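Local coordinates for protein N-acetyl-beta-D glucosaminidase (Rhizomucor miehei CAU432, PDB 4ZM6) that probably hydrolyses terminal beta-N-acetylhexosamine residues through its family 3 glycoside hydrolase region and binds acetyl-CoA in a GCN5-related glucosamine N-acetyltransferase region, at residues D369-T381 and L523-A535. Sequence-based numbering, arbitrary orientation.
Sequences DRVPTVVTNRKNT and LPISIPNVDDAIA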
ATOM      1  N   ASP A 369      14.335  -9.066 -27.832  1.00 55.29           N
ATOM      2  CA  ASP A 369      13.154  -9.488 -28.606  1.00 58.27           C
ATOM      3  C   ASP A 369      11.829  -9.166 -27.906  1.00 61.86           C
ATOM      4  O   ASP A 369      10.763  -9.197 -28.534  1.00 65.56           O
ATOM      5  CB  ASP A 369      13.197 -10.994 -28.885  1.00 58.65           C
ATOM      6  CG  ASP A 369      14.245 -11.378 -29.910  1.00 58.35           C
ATOM      7  OD1 ASP A 369      14.867 -10.483 -30.520  1.00 62.82           O
ATOM      8  OD2 ASP A 369      14.444 -12.591 -30.117  1.00 55.14           O
ATOM      9  N   ARG A 370      11.899  -8.883 -26.607  1.00 64.55           N
ATOM     10  CA  ARG A 370      10.725  -8.556 -25.803  1.00 67.21           C
ATOM     11  C   ARG A 370      10.649  -7.056 -25.461  1.00 66.56           C
ATOM     12  O   ARG A 370       9.824  -6.656 -24.637  1.00 66.43           O
ATOM     13  CB  ARG A 370      10.756  -9.373 -24.499  1.00 68.78           C
ATOM     14  CG  ARG A 370      10.972 -10.876 -24.677  1.00 69.48           C
ATOM     15  CD  ARG A 370      11.335 -11.567 -23.364  1.00 71.32           C
ATOM     16  NE  ARG A 370      10.316 -11.406 -22.318  1.00 73.25           N
ATOM     17  CZ  ARG A 370      10.516 -11.615 -21.013  1.00 72.39           C
ATOM     18  NH1 ARG A 370      11.711 -11.979 -20.552  1.00 72.83           N
ATOM     19  NH2 ARG A 370       9.513 -11.438 -20.156  1.00 70.11           N
ATOM     20  N   VAL A 371      11.506  -6.238 -26.081  1.00 64.05           N
ATOM     21  CA  VAL A 371      11.629  -4.812 -25.726  1.00 61.82           C
ATOM     22  C   VAL A 371      10.817  -3.845 -26.606  1.00 59.71           C
ATOM     23  O   VAL A 371       9.933  -3.160 -26.097  1.00 64.92           O
ATOM     24  CB  VAL A 371      13.109  -4.369 -25.673  1.00 61.46           C
ATOM     25  CG1 VAL A 371      13.241  -2.852 -25.653  1.00 59.84           C
ATOM     26  CG2 VAL A 371      13.794  -4.971 -24.452  1.00 61.80           C
ATOM     27  N   PRO A 372      11.111  -3.766 -27.914  1.00 54.92           N
ATOM     28  CA  PRO A 372      10.433  -2.708 -28.659  1.00 53.03           C
ATOM     29  C   PRO A 372       8.915  -2.871 -28.723  1.00 51.32           C
ATOM     30  O   PRO A 372       8.402  -3.992 -28.690  1.00 50.60           O
ATOM     31  CB  PRO A 372      11.048  -2.807 -30.058  1.00 52.67           C
ATOM     32  CG  PRO A 372      11.492  -4.216 -30.171  1.00 54.05           C
ATOM     33  CD  PRO A 372      11.922  -4.625 -28.794  1.00 55.17           C
ATOM     34  N   THR A 373       8.226  -1.736 -28.806  1.00 49.55           N
ATOM     35  CA  THR A 373       6.775  -1.675 -28.809  1.00 47.88           C
ATOM     36  C   THR A 373       6.282  -1.081 -30.129  1.00 48.01           C
ATOM     37  O   THR A 373       6.812  -0.075 -30.597  1.00 48.61           O
ATOM     38  CB  THR A 373       6.261  -0.777 -27.663  1.00 47.43           C
ATOM     39  OG1 THR A 373       6.953  -1.085 -26.446  1.00 45.91           O
ATOM     40  CG2 THR A 373       4.769  -0.961 -27.462  1.00 47.45           C
ATOM     41  N   VAL A 374       5.274  -1.711 -30.725  1.00 47.71           N
ATOM     42  CA  VAL A 374       4.536  -1.124 -31.833  1.00 46.56           C
ATOM     43  C   VAL A 374       3.425  -0.312 -31.190  1.00 48.18           C
ATOM     44  O   VAL A 374       2.556  -0.871 -30.519  1.00 52.82           O
ATOM     45  CB  VAL A 374       3.935  -2.202 -32.747  1.00 45.97           C
ATOM     46  CG1 VAL A 374       3.088  -1.567 -33.833  1.00 45.69           C
ATOM     47  CG2 VAL A 374       5.044  -3.059 -33.350  1.00 46.87           C
ATOM     48  N   VAL A 375       3.461   1.003 -31.390  1.00 47.33           N
ATOM     49  CA  VAL A 375       2.569   1.918 -30.690  1.00 45.66           C
ATOM     50  C   VAL A 375       1.305   2.183 -31.507  1.00 46.36           C
ATOM     51  O   VAL A 375       0.196   2.157 -30.975  1.00 46.22           O
ATOM     52  CB  VAL A 375       3.296   3.235 -30.367  1.00 44.99           C
ATOM     53  CG1 VAL A 375       2.384   4.191 -29.613  1.00 45.37           C
ATOM     54  CG2 VAL A 375       4.553   2.956 -29.562  1.00 44.91           C
ATOM     55  N   THR A 376       1.470   2.449 -32.797  1.00 47.60           N
ATOM     56  CA  THR A 376       0.323   2.544 -33.695  1.00 50.28           C
ATOM     57  C   THR A 376       0.610   1.801 -34.984  1.00 49.57           C
ATOM     58  O   THR A 376       1.759   1.609 -35.369  1.00 49.11           O
ATOM     59  CB  THR A 376      -0.082   4.006 -34.008  1.00 52.85           C
ATOM     60  OG1 THR A 376       0.990   4.686 -34.667  1.00 53.12           O
ATOM     61  CG2 THR A 376      -0.445   4.752 -32.725  1.00 54.46           C
ATOM     62  N   ASN A 377      -0.463   1.371 -35.632  1.00 50.14           N
ATOM     63  CA  ASN A 377      -0.385   0.586 -36.847  1.00 50.07           C
ATOM     64  C   ASN A 377      -1.769   0.608 -37.500  1.00 52.76           C
ATOM     65  O   ASN A 377      -2.383  -0.433 -37.754  1.00 52.88           O
ATOM     66  CB  ASN A 377       0.070  -0.843 -36.514  1.00 48.29           C
ATOM     67  CG  ASN A 377       0.527  -1.621 -37.734  1.00 47.89           C
ATOM     68  OD1 ASN A 377       0.761  -1.064 -38.808  1.00 49.38           O
ATOM     69  ND2 ASN A 377       0.664  -2.919 -37.568  1.00 47.89           N
ATOM     70  N   ARG A 378      -2.251   1.823 -37.753  1.00 55.11           N
ATOM     71  CA  ARG A 378      -3.610   2.052 -38.244  1.00 56.73           C
ATOM     72  C   ARG A 378      -3.919   1.385 -39.590  1.00 56.91           C
ATOM     73  O   ARG A 378      -5.043   0.937 -39.807  1.00 54.22           O
ATOM     74  CB  ARG A 378      -3.907   3.560 -38.325  1.00 59.89           C
ATOM     75  CG  ARG A 378      -4.703   4.116 -37.146  1.00 63.03           C
ATOM     76  CD  ARG A 378      -3.873   4.909 -36.147  1.00 63.87           C
ATOM     77  NE  ARG A 378      -3.464   6.209 -36.688  1.00 67.89           N
ATOM     78  CZ  ARG A 378      -2.947   7.217 -35.978  1.00 69.41           C
ATOM     79  NH1 ARG A 378      -2.766   7.123 -34.661  1.00 70.30           N
ATOM     80  NH2 ARG A 378      -2.608   8.339 -36.597  1.00 69.99           N
ATOM     81  N   LYS A 379      -2.931   1.317 -40.484  1.00 59.72           N
ATOM     82  CA  LYS A 379      -3.115   0.704 -41.808  1.00 61.12           C
ATOM     83  C   LYS A 379      -2.568  -0.727 -41.895  1.00 60.15           C
ATOM     84  O   LYS A 379      -2.492  -1.290 -42.982  1.00 63.35           O
ATOM     85  CB  LYS A 379      -2.421   1.545 -42.880  1.00 63.52           C
ATOM     86  CG  LYS A 379      -2.699   3.038 -42.825  1.00 67.75           C
ATOM     87  CD  LYS A 379      -4.122   3.386 -43.234  1.00 71.38           C
ATOM     88  CE  LYS A 379      -4.154   4.679 -44.041  1.00 76.27           C
ATOM     89  NZ  LYS A 379      -5.521   5.026 -44.520  1.00 79.25           N
ATOM     90  N   ASN A 380      -2.183  -1.312 -40.763  1.00 58.79           N
ATOM     91  CA  ASN A 380      -1.524  -2.624 -40.738  1.00 59.45           C
ATOM     92  C   ASN A 380      -0.299  -2.723 -41.653  1.00 57.49           C
ATOM     93  O   ASN A 380       0.005  -3.791 -42.175  1.00 56.85           O
ATOM     94  CB  ASN A 380      -2.521  -3.747 -41.045  1.00 60.76           C
ATOM     95  CG  ASN A 380      -3.480  -4.002 -39.900  1.00 61.32           C
ATOM     96  OD1 ASN A 380      -3.138  -4.673 -38.929  1.00 60.92           O
ATOM     97  ND2 ASN A 380      -4.690  -3.473 -40.013  1.00 63.22           N
ATOM     98  N   THR A 381       0.407  -1.604 -41.819  1.00 56.18           N
ATOM     99  CA  THR A 381       1.656  -1.559 -42.567  1.00 52.22           C
ATOM    100  C   THR A 381       2.635  -2.592 -42.018  1.00 51.14           C
ATOM    101  O   THR A 381       3.268  -3.321 -42.783  1.00 50.56           O
ATOM    102  CB  THR A 381       2.290  -0.156 -42.475  1.00 52.92           C
ATOM    103  OG1 THR A 381       1.333   0.832 -42.881  1.00 53.09           O
ATOM    104  CG2 THR A 381       3.530  -0.054 -43.357  1.00 53.04           C
ATOM    105  N   LEU A 523       4.007   0.088 -23.523  1.00 49.59           N
ATOM    106  CA  LEU A 523       4.507   1.439 -23.263  1.00 48.26           C
ATOM    107  C   LEU A 523       4.543   1.687 -21.759  1.00 46.71           C
ATOM    108  O   LEU A 523       3.514   1.560 -21.104  1.00 46.79           O
ATOM    109  CB  LEU A 523       3.603   2.498 -23.904  1.00 49.12           C
ATOM    110  CG  LEU A 523       3.893   2.972 -25.324  1.00 48.96           C
ATOM    111  CD1 LEU A 523       2.790   3.905 -25.802  1.00 48.41           C
ATOM    112  CD2 LEU A 523       5.237   3.680 -25.379  1.00 50.56           C
ATOM    113  N   PRO A 524       5.721   2.042 -21.206  1.00 44.96           N
ATOM    114  CA  PRO A 524       5.810   2.446 -19.805  1.00 43.40           C
ATOM    115  C   PRO A 524       5.573   3.946 -19.616  1.00 42.71           C
ATOM    116  O   PRO A 524       6.006   4.523 -18.622  1.00 41.40           O
ATOM    117  CB  PRO A 524       7.243   2.059 -19.432  1.00 43.38           C
ATOM    118  CG  PRO A 524       8.007   2.191 -20.699  1.00 43.55           C
ATOM    119  CD  PRO A 524       7.051   1.995 -21.841  1.00 44.51           C
ATOM    120  N   ILE A 525       4.826   4.542 -20.541  1.00 44.39           N
ATOM    121  CA  ILE A 525       4.780   5.984 -20.723  1.00 44.46           C
ATOM    122  C   ILE A 525       3.453   6.348 -21.390  1.00 43.48           C
ATOM    123  O   ILE A 525       2.843   5.514 -22.068  1.00 42.93           O
ATOM    124  CB  ILE A 525       5.973   6.418 -21.618  1.00 46.58           C
ATOM    125  CG1 ILE A 525       6.870   7.397 -20.885  1.00 48.15           C
ATOM    126  CG2 ILE A 525       5.540   7.011 -22.962  1.00 46.91           C
ATOM    127  CD1 ILE A 525       7.592   6.810 -19.699  1.00 48.93           C
ATOM    128  N   SER A 526       3.010   7.587 -21.200  1.00 42.91           N
ATOM    129  CA  SER A 526       1.902   8.137 -21.984  1.00 43.35           C
ATOM    130  C   SER A 526       2.485   9.022 -23.068  1.00 44.66           C
ATOM    131  O   SER A 526       3.380   9.827 -22.797  1.00 44.29           O
ATOM    132  CB  SER A 526       0.948   8.961 -21.115  1.00 43.27           C
ATOM    133  OG  SER A 526      -0.219   8.226 -20.790  1.00 44.28           O
ATOM    134  N   ILE A 527       1.991   8.870 -24.292  1.00 45.85           N
ATOM    135  CA  ILE A 527       2.367   9.773 -25.365  1.00 48.31           C
ATOM    136  C   ILE A 527       1.226  10.763 -25.529  1.00 49.76           C
ATOM    137  O   ILE A 527       0.111  10.356 -25.834  1.00 51.01           O
ATOM    138  CB  ILE A 527       2.642   9.027 -26.676  1.00 49.86           C
ATOM    139  CG1 ILE A 527       3.786   8.029 -26.466  1.00 51.64           C
ATOM    140  CG2 ILE A 527       3.011  10.011 -27.779  1.00 50.65           C
ATOM    141  CD1 ILE A 527       4.048   7.129 -27.652  1.00 52.68           C
ATOM    142  N   PRO A 528       1.489  12.061 -25.293  1.00 52.26           N
ATOM    143  CA  PRO A 528       0.442  13.066 -25.481  1.00 53.38           C
ATOM    144  C   PRO A 528      -0.068  13.106 -26.916  1.00 54.84           C
ATOM    145  O   PRO A 528       0.695  12.850 -27.846  1.00 53.87           O
ATOM    146  CB  PRO A 528       1.149  14.381 -25.139  1.00 53.31           C
ATOM    147  CG  PRO A 528       2.281  13.995 -24.257  1.00 52.02           C
ATOM    148  CD  PRO A 528       2.729  12.660 -24.761  1.00 52.39           C
ATOM    149  N   ASN A 529      -1.355  13.405 -27.076  1.00 58.03           N
ATOM    150  CA  ASN A 529      -2.004  13.492 -28.393  1.00 60.68           C
ATOM    151  C   ASN A 529      -2.103  12.167 -29.159  1.00 61.80           C
ATOM    152  O   ASN A 529      -2.556  12.155 -30.304  1.00 64.30           O
ATOM    153  CB  ASN A 529      -1.316  14.549 -29.272  1.00 62.21           C
ATOM    154  CG  ASN A 529      -1.132  15.878 -28.554  1.00 63.44           C
ATOM    155  OD1 ASN A 529      -0.018  16.423 -28.490  1.00 60.40           O
ATOM    156  ND2 ASN A 529      -2.227  16.403 -28.004  1.00 61.26           N
ATOM    157  N   VAL A 530      -1.695  11.064 -28.531  1.00 63.59           N
ATOM    158  CA  VAL A 530      -1.810   9.730 -29.119  1.00 67.70           C
ATOM    159  C   VAL A 530      -2.511   8.809 -28.118  1.00 73.62           C
ATOM    160  O   VAL A 530      -1.872   8.253 -27.220  1.00 70.59           O
ATOM    161  CB  VAL A 530      -0.432   9.137 -29.474  1.00 66.67           C
ATOM    162  CG1 VAL A 530      -0.601   7.805 -30.193  1.00 66.53           C
ATOM    163  CG2 VAL A 530       0.374  10.109 -30.322  1.00 65.64           C
ATOM    164  N   ASP A 531      -3.824   8.655 -28.282  1.00 82.71           N
ATOM    165  CA  ASP A 531      -4.664   7.932 -27.320  1.00 88.50           C
ATOM    166  C   ASP A 531      -5.110   6.547 -27.793  1.00 89.04           C
ATOM    167  O   ASP A 531      -5.626   5.761 -26.996  1.00 89.88           O
ATOM    168  CB  ASP A 531      -5.889   8.782 -26.969  1.00 91.28           C
ATOM    169  CG  ASP A 531      -5.521  10.028 -26.184  1.00 93.49           C
ATOM    170  OD1 ASP A 531      -5.112   9.887 -25.010  1.00 91.54           O
ATOM    171  OD2 ASP A 531      -5.632  11.143 -26.740  1.00 97.27           O
ATOM    172  N   ASP A 532      -4.903   6.245 -29.073  1.00 90.60           N
ATOM    173  CA  ASP A 532      -5.298   4.948 -29.633  1.00 90.40           C
ATOM    174  C   ASP A 532      -4.123   3.961 -29.665  1.00 88.22           C
ATOM    175  O   ASP A 532      -3.987   3.172 -30.608  1.00 90.05           O
ATOM    176  CB  ASP A 532      -5.945   5.113 -31.025  1.00 92.24           C
ATOM    177  CG  ASP A 532      -5.062   5.869 -32.014  1.00 94.74           C
ATOM    178  OD1 ASP A 532      -4.658   7.014 -31.712  1.00 95.75           O
ATOM    179  OD2 ASP A 532      -4.791   5.321 -33.102  1.00 93.74           O
ATOM    180  N   ALA A 533      -3.293   3.992 -28.620  1.00 82.99           N
ATOM    181  CA  ALA A 533      -2.184   3.051 -28.479  1.00 80.35           C
ATOM    182  C   ALA A 533      -2.707   1.611 -28.559  1.00 76.42           C
ATOM    183  O   ALA A 533      -3.791   1.320 -28.061  1.00 74.92           O
ATOM    184  CB  ALA A 533      -1.457   3.291 -27.160  1.00 78.42           C
ATOM    185  N   ILE A 534      -1.951   0.728 -29.212  1.00 74.47           N
ATOM    186  CA  ILE A 534      -2.362  -0.674 -29.380  1.00 75.73           C
ATOM    187  C   ILE A 534      -2.172  -1.449 -28.084  1.00 78.18           C
ATOM    188  O   ILE A 534      -1.061  -1.530 -27.561  1.00 75.96           O
ATOM    189  CB  ILE A 534      -1.552  -1.394 -30.484  1.00 73.72           C
ATOM    190  CG1 ILE A 534      -1.868  -0.804 -31.857  1.00 70.66           C
ATOM    191  CG2 ILE A 534      -1.842  -2.896 -30.483  1.00 72.76           C
ATOM    192  CD1 ILE A 534      -0.907  -1.249 -32.934  1.00 70.39           C
ATOM    193  N   ALA A 535      -3.258  -2.043 -27.593  1.00 83.61           N
ATOM    194  CA  ALA A 535      -3.238  -2.803 -26.346  1.00 85.46           C
ATOM    195  C   ALA A 535      -3.042  -4.299 -26.615  1.00 88.07           C
ATOM    196  O   ALA A 535      -3.898  -4.926 -27.242  1.00 89.33           O
ATOM    197  CB  ALA A 535      -4.535  -2.576 -25.585  1.00 84.26           C
TER
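Val375 touches both Leu523 and Ile527 with a single methyl, CG1. This branch stands anti to the backbone N (chi1 -179°) and lies 3.8 Å from Leu523 CD1, whose side chain runs across it nearly at right angles, and 3.9 Å from Ile527 CD1, which approaches tip to tip. The backbone of Val375 is held as well, since Ile534 N donates to Val375 O at 3.1 Å, tilted 23° from the carbonyl plane, while Ala533 CA adds a CA-H...O contact to that oxygen. Beyond this bond Ile534 crosses Val374 at a slant, and its CD1 also packs 3.7 Å from Asn377 CB. Just past the strand, in the turn from Asn377 to Asn380, Arg378, bent at chi2 and chi3, brings NH1 to 3.1 Å from Asp532 OD2. In this salt bridge one N-H grips OD2 on its syn lone pair, and with the planes 34° apart the two groups are not coplanar. Asp493 and the carbonyl of Pro490 hold other nitrogens of the same guanidinium and probably help fix its position. Opposite Tyr495, Val375 and Thr376 form a classic beta bulge. The arrangement is that of an outermost strand, 373-377, antiparallel to 494-497 in a mixed six-stranded sheet, with the irregular chain between helix 503-513 and strand 540-543, the first strand of the following acetyltransferase sheet, packed against it.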